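Local coordinates for protein MJ1225 (Methanocaldococcus jannaschii, PDB 3KH5) that is built from four CBS repeats, binds AMP and ADP, and is probably an archaeal counterpart of the nucleotide-sensing gamma subunit of AMP-activated protein kinase, at residues R71-R76 and I82-R87; F209-M212 and R218-T221; R172-V175 and R181-V184. One frame throughout, in Å; residues are numbered along the deposited sequence.

Contact 1 of 3, residues R71-R76 and I82-R87; sequences REKHER and INEPVR. With AMP (adenosine monophosphate), chain F.
Glu84 reaches out from the loop that follows helix 78-81 and places its carboxylate between His74 and Lys73. The tight part centres on one oxygen. Glu84 OE1 accepts a hydrogen bond from His74 NE2 at 2.5 Å, short enough that the exact length should not be pressed. OE1 lies in the plane of the imidazole and receives the N-H on its anti lone pair, while ring and carboxylate are turned 73° from each other. Lys73 approaches the same oxygen from a different direction with a long salt bridge, NZ to OE1 3.5 Å, its CE also coming within 3.4 Å of OE1. The bend of the glutamate chain at chi2 (-81°) turns the acid to where OE1 meets both partners. The pairing is a His-carboxylate hydrogen bond made where helix 68-73 ends: His74 is the first residue to leave helical backbone angles, and its side chain touches Ala80 and Ala81 of helix 78-81, whose small methyls suit a close approach. Glu84 itself is tied by its backbone to Ile23. The looser side faces AMP of chain F and the solvent. With CG anti to the backbone N (chi1 -173°) and the rest extended, Lys73 runs beside the nucleotide; its CD lies 3.4 Å from phosphate oxygen O2P and its NZ 3.6 Å, so its positive charge probably serves both anions. Lys73 N and Glu72 CB each approach ribose O4' at 3.1 Å, with Glu72 exposed beside the sugar and Glu88 hydrogen-bonded to the same ligand.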
loop_
_atom_site.group_PDB
_atom_site.type_symbol
_atom_site.label_atom_id
_atom_site.label_comp_id
_atom_site.label_asym_id
_atom_site.label_seq_id
_atom_site.Cartn_x
_atom_site.Cartn_y
_atom_site.Cartn_z
ATOM N N ARG A 71 -20.432 -0.728 -10.514
ATOM C CA ARG A 71 -21.223 -1.635 -11.373
ATOM C C ARG A 71 -22.743 -1.561 -11.169
ATOM O O ARG A 71 -23.504 -1.667 -12.136
ATOM C CB ARG A 71 -20.724 -3.098 -11.304
ATOM C CG ARG A 71 -21.389 -4.037 -12.349
ATOM C CD ARG A 71 -20.657 -5.379 -12.563
ATOM N NE ARG A 71 -19.801 -5.379 -13.756
ATOM C CZ ARG A 71 -18.927 -6.340 -14.069
ATOM N NH1 ARG A 71 -18.774 -7.399 -13.281
ATOM N NH2 ARG A 71 -18.198 -6.239 -15.174
ATOM N N GLU A 72 -23.177 -1.372 -9.926
ATOM C CA GLU A 72 -24.604 -1.407 -9.601
ATOM C C GLU A 72 -25.256 -0.041 -9.471
ATOM O O GLU A 72 -26.217 0.263 -10.185
ATOM C CB GLU A 72 -24.834 -2.180 -8.305
ATOM C CG GLU A 72 -24.701 -3.672 -8.432
ATOM C CD GLU A 72 -25.784 -4.273 -9.298
ATOM O OE1 GLU A 72 -26.983 -4.038 -9.022
ATOM O OE2 GLU A 72 -25.433 -4.991 -10.256
ATOM N N LYS A 73 -24.756 0.770 -8.545
ATOM C CA LYS A 73 -25.361 2.067 -8.292
ATOM C C LYS A 73 -25.227 2.975 -9.500
ATOM O O LYS A 73 -26.188 3.627 -9.909
ATOM C CB LYS A 73 -24.740 2.730 -7.066
ATOM C CG LYS A 73 -25.449 4.008 -6.671
ATOM C CD LYS A 73 -25.082 4.441 -5.275
ATOM C CE LYS A 73 -25.874 5.703 -4.907
ATOM N NZ LYS A 73 -25.707 5.995 -3.444
ATOM N N HIS A 74 -24.031 2.996 -10.075
ATOM C CA HIS A 74 -23.725 3.920 -11.152
ATOM C C HIS A 74 -23.599 3.225 -12.486
ATOM O O HIS A 74 -23.028 3.768 -13.435
ATOM C CB HIS A 74 -22.478 4.711 -10.803
ATOM C CG HIS A 74 -22.655 5.553 -9.588
ATOM N ND1 HIS A 74 -23.174 6.828 -9.643
ATOM C CD2 HIS A 74 -22.445 5.285 -8.278
ATOM C CE1 HIS A 74 -23.247 7.321 -8.420
ATOM N NE2 HIS A 74 -22.812 6.404 -7.574
ATOM N N GLU A 75 -24.139 2.010 -12.538
ATOM C CA GLU A 75 -24.319 1.280 -13.785
ATOM C C GLU A 75 -23.064 1.319 -14.635
ATOM O O GLU A 75 -23.140 1.519 -15.852
ATOM C CB GLU A 75 -25.491 1.866 -14.577
ATOM C CG GLU A 75 -26.797 1.943 -13.810
ATOM C CD GLU A 75 -27.926 2.532 -14.637
ATOM O OE1 GLU A 75 -27.833 2.526 -15.884
ATOM O OE2 GLU A 75 -28.918 2.998 -14.036
ATOM N N ARG A 76 -21.912 1.155 -13.989
ATOM C CA ARG A 76 -20.640 1.034 -14.695
ATOM C C ARG A 76 -19.954 2.363 -15.009
ATOM O O ARG A 76 -18.901 2.381 -15.653
ATOM C CB ARG A 76 -20.827 0.243 -15.989
ATOM C CG ARG A 76 -21.336 -1.169 -15.783
ATOM C CD ARG A 76 -20.412 -2.092 -16.491
ATOM N NE ARG A 76 -19.050 -1.602 -16.319
ATOM C CZ ARG A 76 -17.962 -2.210 -16.768
ATOM N NH1 ARG A 76 -18.054 -3.359 -17.429
ATOM N NH2 ARG A 76 -16.772 -1.671 -16.551
ATOM N N ILE A 82 -16.953 8.169 -8.965
ATOM C CA ILE A 82 -15.907 8.871 -8.222
ATOM C C ILE A 82 -16.354 10.215 -7.652
ATOM O O ILE A 82 -15.599 10.859 -6.923
ATOM C CB ILE A 82 -14.586 9.027 -9.021
ATOM C CG1 ILE A 82 -14.816 9.759 -10.347
ATOM C CG2 ILE A 82 -13.920 7.661 -9.220
ATOM C CD1 ILE A 82 -13.539 10.128 -11.094
ATOM N N ASN A 83 -17.577 10.633 -7.978
ATOM C CA ASN A 83 -18.181 11.797 -7.328
ATOM C C ASN A 83 -18.821 11.470 -5.972
ATOM O O ASN A 83 -19.194 12.380 -5.225
ATOM C CB ASN A 83 -19.159 12.527 -8.264
ATOM C CG ASN A 83 -18.447 13.426 -9.275
ATOM O OD1 ASN A 83 -17.236 13.649 -9.189
ATOM N ND2 ASN A 83 -19.202 13.948 -10.236
ATOM N N GLU A 84 -18.926 10.180 -5.649
ATOM C CA GLU A 84 -19.383 9.735 -4.327
ATOM C C GLU A 84 -18.411 10.179 -3.234
ATOM O O GLU A 84 -17.204 10.232 -3.471
ATOM C CB GLU A 84 -19.527 8.208 -4.284
ATOM C CG GLU A 84 -20.637 7.636 -5.164
ATOM C CD GLU A 84 -22.019 7.724 -4.536
ATOM O OE1 GLU A 84 -23.002 7.419 -5.243
ATOM O OE2 GLU A 84 -22.133 8.089 -3.345
ATOM N N PRO A 85 -18.933 10.495 -2.033
ATOM C CA PRO A 85 -18.072 10.812 -0.900
ATOM C C PRO A 85 -17.213 9.612 -0.512
ATOM O O PRO A 85 -17.653 8.461 -0.618
ATOM C CB PRO A 85 -19.063 11.155 0.216
ATOM C CG PRO A 85 -20.319 10.465 -0.160
ATOM C CD PRO A 85 -20.362 10.513 -1.658
ATOM N N VAL A 86 -15.989 9.903 -0.083
ATOM C CA VAL A 86 -15.021 8.888 0.284
ATOM C C VAL A 86 -15.571 7.984 1.399
ATOM O O VAL A 86 -15.142 6.836 1.524
ATOM C CB VAL A 86 -13.640 9.528 0.645
ATOM C CG1 VAL A 86 -13.578 9.949 2.109
ATOM C CG2 VAL A 86 -12.501 8.581 0.311
ATOM N N ARG A 87 -16.538 8.484 2.173
ATOM C CA ARG A 87 -17.142 7.676 3.237
ATOM C C ARG A 87 -17.768 6.385 2.689
ATOM O O ARG A 87 -17.874 5.392 3.419
ATOM C CB ARG A 87 -18.140 8.485 4.087
ATOM C CG ARG A 87 -19.521 8.633 3.481
ATOM C CD ARG A 87 -20.350 9.682 4.191
ATOM N NE ARG A 87 -21.476 10.077 3.348
ATOM C CZ ARG A 87 -22.232 11.156 3.533
ATOM N NH1 ARG A 87 -22.002 11.980 4.550
ATOM N NH2 ARG A 87 -23.226 11.411 2.691
HETATM P P AMP F . -28.562 1.808 -3.465
HETATM O O1P AMP F . -29.207 1.387 -2.200
HETATM O O2P AMP F . -27.305 2.804 -3.215
HETATM O O3P AMP F . -29.580 2.637 -4.406
HETATM O "O5'" AMP F . -28.050 0.580 -4.360
HETATM C "C5'" AMP F . -27.008 0.786 -5.308
HETATM C "C4'" AMP F . -26.379 -0.546 -5.779
HETATM O "O4'" AMP F . -24.923 -0.435 -5.717
HETATM C "C3'" AMP F . -26.737 -1.785 -4.946
HETATM O "O3'" AMP F . -26.671 -2.965 -5.763
HETATM C "C2'" AMP F . -25.656 -1.797 -3.867
HETATM O "O2'" AMP F . -25.364 -3.144 -3.475
HETATM C "C1'" AMP F . -24.435 -1.194 -4.570
HETATM N N9 AMP F . -23.669 -0.264 -3.699
HETATM C C8 AMP F . -24.072 0.932 -3.264
HETATM N N7 AMP F . -23.115 1.476 -2.513
HETATM C C5 AMP F . -22.095 0.626 -2.475
HETATM C C6 AMP F . -20.846 0.645 -1.866
HETATM N N6 AMP F . -20.470 1.688 -1.132
HETATM N N1 AMP F . -20.024 -0.408 -2.030
HETATM C C2 AMP F . -20.390 -1.455 -2.761
HETATM N N3 AMP F . -21.576 -1.501 -3.354
HETATM C C4 AMP F . -22.445 -0.481 -3.231
#

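Contact 2 of 3, residues F209-M212 and R218-T221; sequences FNHM and REIT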
loop_
_atom_site.group_PDB
_atom_site.type_symbol
_atom_site.label_atom_id
_atom_site.label_comp_id
_atom_site.label_asym_id
_atom_site.label_seq_id
_atom_site.Cartn_x
_atom_site.Cartn_y
_atom_site.Cartn_z
ATOM N N PHE A 209 -7.765 9.246 -18.900
ATOM C CA PHE A 209 -8.824 10.268 -18.965
ATOM C C PHE A 209 -9.442 10.323 -20.356
ATOM O O PHE A 209 -10.634 10.591 -20.500
ATOM C CB PHE A 209 -8.327 11.656 -18.533
ATOM C CG PHE A 209 -9.437 12.611 -18.130
ATOM C CD1 PHE A 209 -10.325 12.282 -17.102
ATOM C CD2 PHE A 209 -9.578 13.848 -18.760
ATOM C CE1 PHE A 209 -11.343 13.162 -16.721
ATOM C CE2 PHE A 209 -10.587 14.737 -18.379
ATOM C CZ PHE A 209 -11.473 14.390 -17.359
ATOM N N ASN A 210 -8.618 10.053 -21.367
ATOM C CA ASN A 210 -9.087 9.867 -22.736
ATOM C C ASN A 210 -10.192 8.791 -22.860
ATOM O O ASN A 210 -11.260 9.060 -23.447
ATOM C CB ASN A 210 -7.871 9.661 -23.671
ATOM C CG ASN A 210 -8.022 8.480 -24.609
ATOM O OD1 ASN A 210 -8.798 8.518 -25.565
ATOM N ND2 ASN A 210 -7.253 7.426 -24.353
ATOM N N HIS A 211 -9.951 7.604 -22.285
ATOM C CA HIS A 211 -10.948 6.516 -22.293
ATOM C C HIS A 211 -12.212 6.846 -21.513
ATOM O O HIS A 211 -13.313 6.568 -21.977
ATOM C CB HIS A 211 -10.356 5.214 -21.752
ATOM C CG HIS A 211 -9.721 4.362 -22.800
ATOM N ND1 HIS A 211 -10.418 3.414 -23.517
ATOM C CD2 HIS A 211 -8.449 4.324 -23.264
ATOM C CE1 HIS A 211 -9.603 2.827 -24.374
ATOM N NE2 HIS A 211 -8.401 3.359 -24.239
ATOM N N MET A 212 -12.039 7.436 -20.334
ATOM C CA MET A 212 -13.145 7.766 -19.439
ATOM C C MET A 212 -14.201 8.663 -20.101
ATOM O O MET A 212 -15.401 8.480 -19.882
ATOM C CB MET A 212 -12.612 8.442 -18.173
ATOM C CG MET A 212 -11.688 7.594 -17.302
ATOM S SD MET A 212 -11.060 8.619 -15.924
ATOM C CE MET A 212 -9.660 7.622 -15.364
ATOM N N ARG A 218 -14.000 0.536 -19.414
ATOM C CA ARG A 218 -13.613 -0.869 -19.343
ATOM C C ARG A 218 -12.201 -1.172 -19.842
ATOM O O ARG A 218 -11.566 -2.110 -19.350
ATOM C CB ARG A 218 -14.632 -1.732 -20.090
ATOM C CG ARG A 218 -14.546 -3.217 -19.774
ATOM C CD ARG A 218 -15.587 -3.998 -20.547
ATOM N NE ARG A 218 -15.294 -4.068 -21.979
ATOM C CZ ARG A 218 -16.195 -4.365 -22.913
ATOM N NH1 ARG A 218 -17.456 -4.612 -22.577
ATOM N NH2 ARG A 218 -15.836 -4.411 -24.191
ATOM N N GLU A 219 -11.705 -0.396 -20.802
ATOM C CA GLU A 219 -10.373 -0.668 -21.333
ATOM C C GLU A 219 -9.284 -0.382 -20.292
ATOM O O GLU A 219 -8.168 -0.887 -20.417
ATOM C CB GLU A 219 -10.125 0.070 -22.655
ATOM C CG GLU A 219 -9.387 -0.767 -23.720
ATOM C CD GLU A 219 -10.159 -2.012 -24.163
ATOM O OE1 GLU A 219 -11.304 -1.871 -24.647
ATOM O OE2 GLU A 219 -9.612 -3.130 -24.036
ATOM N N ILE A 220 -9.618 0.402 -19.264
ATOM C CA ILE A 220 -8.709 0.619 -18.136
ATOM C C ILE A 220 -8.426 -0.699 -17.413
ATOM O O ILE A 220 -7.257 -1.078 -17.248
ATOM C CB ILE A 220 -9.231 1.690 -17.138
ATOM C CG1 ILE A 220 -9.381 3.045 -17.844
ATOM C CG2 ILE A 220 -8.287 1.807 -15.928
ATOM C CD1 ILE A 220 -10.139 4.097 -17.032
ATOM N N THR A 221 -9.475 -1.407 -16.998
ATOM C CA THR A 221 -9.273 -2.661 -16.264
ATOM C C THR A 221 -8.942 -3.867 -17.147
ATOM O O THR A 221 -8.567 -4.924 -16.630
ATOM C CB THR A 221 -10.449 -3.004 -15.319
ATOM O OG1 THR A 221 -11.667 -3.111 -16.070
ATOM C CG2 THR A 221 -10.591 -1.948 -14.225
#
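His211 and Glu219 meet through van der Waals contact rather than charge. The ring approaches the aliphatic base of the glutamate obliquely: His211 CE1 lies 3.3 Å from Glu219 CB, and ring atom ND1 is 3.5 Å from the same methylene. The acid swings off elsewhere, because its chain bends at chi2 (62°); as a result His211 ND1 and Glu219 OE1 stay 5.5 Å apart and form no salt bridge. A long, partly polar chain such as glutamate suits this partly exposed edge, where its methylenes can pack while the carboxylate stays at the surface. His211 also meets the ring of Trp207 with planes at about 50° and touches Asn216. Replacing it with an alanine would probably leave the Glu219 methylenes and the Trp207 ring without their shared neighbour and open a gap between the helices.

The purely apolar contact lies deeper. Met212 and Ile220 cross at about a right angle, and Ile220 CD1 meets Met212 CG at 3.8 Å and its terminal CE at 3.9 Å. Flexible and unbranched, the methionine also reaches Phe78 and Leu79 of helix 78-81.

Polar bonding is sparse: no hydrogen bond spans the two segments, and within 218-221 Thr221 OG1 bonds Arg218 O only weakly. The arrangement is local packing of two consecutive short helices, 206-213 and the weakly bonded 218-222, joined by a short loop, through one buried apolar pair and one partly exposed pair.

Contact 3 of 3, residues R172-V175 and R181-V184; sequences RTMV and RLPV. With ADP (adenosine-5'-diphosphate), chain E; AMP (adenosine monophosphate), chain C.
Helix 167-177 and strand 181-186 follow one another through a short turn, and their backbones come closest at Met174 and Arg181, whose CA atoms are 7.4 Å apart. The strand then pairs antiparallel with 189-195, the alpha-beta-beta succession of a CBS domain. Leu182 points at the helix, where its CD1 methyl touches both Thr173 CG2 and Met174 CG at 3.8 Å. A branched leucine suits this place: while CD1 fills the angle between those two side chains, CD2 comes to 3.6 Å from N6 of ADP of chain E. The methyl of Thr173 can face the leucine because its OG1 is bonded back to Asp169 O.

Arg181 turns the other way, into the nucleotides. Its NE and NH2 both grip O1B of the same ADP, at 2.8 and 2.7 Å, while NH1 reaches AMP O3P of chain C at 2.6 Å. To get there CG nearly eclipses the backbone N (chi1 1°), a strain the phosphates probably repay. The Arg181 backbone joins in, N bonding ADP O2B and O receiving adenine N6. Neighbouring strand residues thus divide the work: Leu182 packs into the apolar core, and Arg181 just before it links two bound nucleotides through a single guanidinium, which likely offsets the mutual repulsion of their phosphates.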
loop_
_atom_site.group_PDB
_atom_site.type_symbol
_atom_site.label_atom_id
_atom_site.label_comp_id
_atom_site.label_asym_id
_atom_site.label_seq_id
_atom_site.Cartn_x
_atom_site.Cartn_y
_atom_site.Cartn_z
ATOM N N ARG A 172 -8.089 -8.259 -8.136
ATOM C CA ARG A 172 -8.689 -9.288 -7.299
ATOM C C ARG A 172 -7.631 -9.965 -6.455
ATOM O O ARG A 172 -7.794 -10.108 -5.246
ATOM C CB ARG A 172 -9.350 -10.330 -8.181
ATOM C CG ARG A 172 -10.648 -9.882 -8.759
ATOM C CD ARG A 172 -11.758 -10.472 -7.946
ATOM N NE ARG A 172 -12.741 -11.040 -8.851
ATOM C CZ ARG A 172 -14.037 -11.135 -8.589
ATOM N NH1 ARG A 172 -14.525 -10.695 -7.435
ATOM N NH2 ARG A 172 -14.853 -11.670 -9.488
ATOM N N THR A 173 -6.542 -10.373 -7.106
ATOM C CA THR A 173 -5.449 -11.054 -6.425
ATOM C C THR A 173 -4.897 -10.188 -5.303
ATOM O O THR A 173 -4.670 -10.685 -4.203
ATOM C CB THR A 173 -4.316 -11.456 -7.398
ATOM O OG1 THR A 173 -4.856 -12.243 -8.465
ATOM C CG2 THR A 173 -3.247 -12.273 -6.688
ATOM N N MET A 174 -4.694 -8.899 -5.575
ATOM C CA MET A 174 -4.159 -7.987 -4.564
ATOM C C MET A 174 -5.102 -7.863 -3.369
ATOM O O MET A 174 -4.686 -8.005 -2.216
ATOM C CB MET A 174 -3.911 -6.595 -5.160
ATOM C CG MET A 174 -2.715 -6.486 -6.091
ATOM S SD MET A 174 -2.535 -4.807 -6.740
ATOM C CE MET A 174 -1.026 -5.007 -7.692
ATOM N N VAL A 175 -6.373 -7.585 -3.656
ATOM C CA VAL A 175 -7.356 -7.282 -2.617
ATOM C C VAL A 175 -7.737 -8.506 -1.779
ATOM O O VAL A 175 -7.813 -8.413 -0.548
ATOM C CB VAL A 175 -8.602 -6.570 -3.204
ATOM C CG1 VAL A 175 -9.738 -6.497 -2.184
ATOM C CG2 VAL A 175 -8.232 -5.168 -3.685
ATOM N N ARG A 181 1.893 -5.458 -3.343
ATOM C CA ARG A 181 2.915 -5.711 -4.369
ATOM C C ARG A 181 2.987 -7.188 -4.781
ATOM O O ARG A 181 3.129 -8.093 -3.945
ATOM C CB ARG A 181 4.302 -5.176 -3.959
ATOM C CG ARG A 181 4.349 -4.507 -2.565
ATOM C CD ARG A 181 4.408 -2.978 -2.443
ATOM N NE ARG A 181 4.492 -2.858 -0.993
ATOM C CZ ARG A 181 4.635 -1.763 -0.229
ATOM N NH1 ARG A 181 4.768 -0.501 -0.740
ATOM N NH2 ARG A 181 4.668 -1.961 1.111
ATOM N N LEU A 182 2.873 -7.407 -6.087
ATOM C CA LEU A 182 2.968 -8.735 -6.665
ATOM C C LEU A 182 4.152 -8.791 -7.622
ATOM O O LEU A 182 4.266 -7.950 -8.520
ATOM C CB LEU A 182 1.673 -9.103 -7.404
ATOM C CG LEU A 182 0.346 -9.079 -6.627
ATOM C CD1 LEU A 182 -0.820 -9.412 -7.550
ATOM C CD2 LEU A 182 0.356 -10.024 -5.426
ATOM N N PRO A 183 5.055 -9.764 -7.416
ATOM C CA PRO A 183 6.062 -10.015 -8.443
ATOM C C PRO A 183 5.381 -10.519 -9.716
ATOM O O PRO A 183 4.387 -11.252 -9.631
ATOM C CB PRO A 183 6.928 -11.121 -7.828
ATOM C CG PRO A 183 6.666 -11.059 -6.357
ATOM C CD PRO A 183 5.246 -10.615 -6.227
ATOM N N VAL A 184 5.878 -10.103 -10.878
ATOM C CA VAL A 184 5.353 -10.612 -12.143
ATOM C C VAL A 184 6.324 -11.688 -12.622
ATOM O O VAL A 184 7.532 -11.453 -12.717
ATOM C CB VAL A 184 5.140 -9.493 -13.197
ATOM C CG1 VAL A 184 4.380 -10.024 -14.399
ATOM C CG2 VAL A 184 4.393 -8.302 -12.583
HETATM P PB ADP E . 2.708 -5.674 0.988
HETATM O O1B ADP E . 3.549 -4.453 1.099
HETATM O O2B ADP E . 2.833 -6.387 -0.493
HETATM O O3B ADP E . 1.127 -5.401 1.200
HETATM P PA ADP E . 2.959 -6.758 3.645
HETATM O O1A ADP E . 4.017 -6.077 4.429
HETATM O O2A ADP E . 1.469 -6.209 3.924
HETATM O O3A ADP E . 3.207 -6.763 2.045
HETATM O "O5'" ADP E . 3.011 -8.333 3.861
HETATM C "C5'" ADP E . 2.651 -8.996 5.087
HETATM C "C4'" ADP E . 3.238 -10.430 4.989
HETATM O "O4'" ADP E . 2.784 -11.010 3.722
HETATM C "C3'" ADP E . 4.777 -10.437 4.958
HETATM O "O3'" ADP E . 5.263 -11.603 5.632
HETATM C "C2'" ADP E . 5.112 -10.506 3.464
HETATM O "O2'" ADP E . 6.364 -11.173 3.232
HETATM C "C1'" ADP E . 3.940 -11.319 2.890
HETATM N N9 ADP E . 3.700 -10.958 1.448
HETATM C C8 ADP E . 3.700 -9.734 0.907
HETATM N N7 ADP E . 3.461 -9.818 -0.403
HETATM C C5 ADP E . 3.309 -11.098 -0.709
HETATM C C6 ADP E . 3.045 -11.781 -1.893
HETATM N N6 ADP E . 2.891 -11.125 -3.043
HETATM N N1 ADP E . 2.946 -13.120 -1.853
HETATM C C2 ADP E . 3.100 -13.783 -0.711
HETATM N N3 ADP E . 3.351 -13.157 0.434
HETATM C C4 ADP E . 3.460 -11.821 0.466
HETATM P P AMP C . 4.839 1.265 -3.747
HETATM O O1P AMP C . 4.634 2.553 -3.036
HETATM O O2P AMP C . 3.456 0.441 -3.869
HETATM O O3P AMP C . 5.849 0.276 -2.953
HETATM O "O5'" AMP C . 5.397 1.425 -5.243
HETATM C "C5'" AMP C . 5.789 2.696 -5.817
HETATM C "C4'" AMP C . 6.534 2.458 -7.132
HETATM O "O4'" AMP C . 7.707 1.672 -6.775
HETATM C "C3'" AMP C . 5.638 1.576 -8.022
HETATM O "O3'" AMP C . 5.729 1.986 -9.402
HETATM C "C2'" AMP C . 6.240 0.183 -7.851
HETATM O "O2'" AMP C . 6.077 -0.580 -9.052
HETATM C "C1'" AMP C . 7.719 0.493 -7.595
HETATM N N9 AMP C . 8.411 -0.594 -6.841
HETATM C C8 AMP C . 8.004 -1.165 -5.703
HETATM N N7 AMP C . 8.880 -2.098 -5.329
HETATM C C5 AMP C . 9.848 -2.118 -6.237
HETATM C C6 AMP C . 11.009 -2.864 -6.378
HETATM N N6 AMP C . 11.323 -3.791 -5.475
HETATM N N1 AMP C . 11.804 -2.632 -7.439
HETATM C C2 AMP C . 11.498 -1.707 -8.345
HETATM N N3 AMP C . 10.396 -0.977 -8.238
HETATM C C4 AMP C . 9.558 -1.161 -7.199
#

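In the fold
Contact 3 is the buried one, its centre about 11 Å from that of the chain, whereas the centres of contacts 1 and 2 lie about 22 and 23 Å out, on the same side. Chemistry follows place: contact 1 is chiefly polar and at the surface, contact 2 mixes a buried apolar pair with a partly exposed histidine-glutamate pair, and contact 3 is apolar across its segments, its polar strength going to ligands. Contacts 1 and 2 touch where Arg76 packs on Arg218, and helix 78-81 touches both, at His74 and at Met212. Helix 167-177, which carries one side of contact 3, also meets Thr221 of contact 2. Nucleotides border contacts 1 and 3.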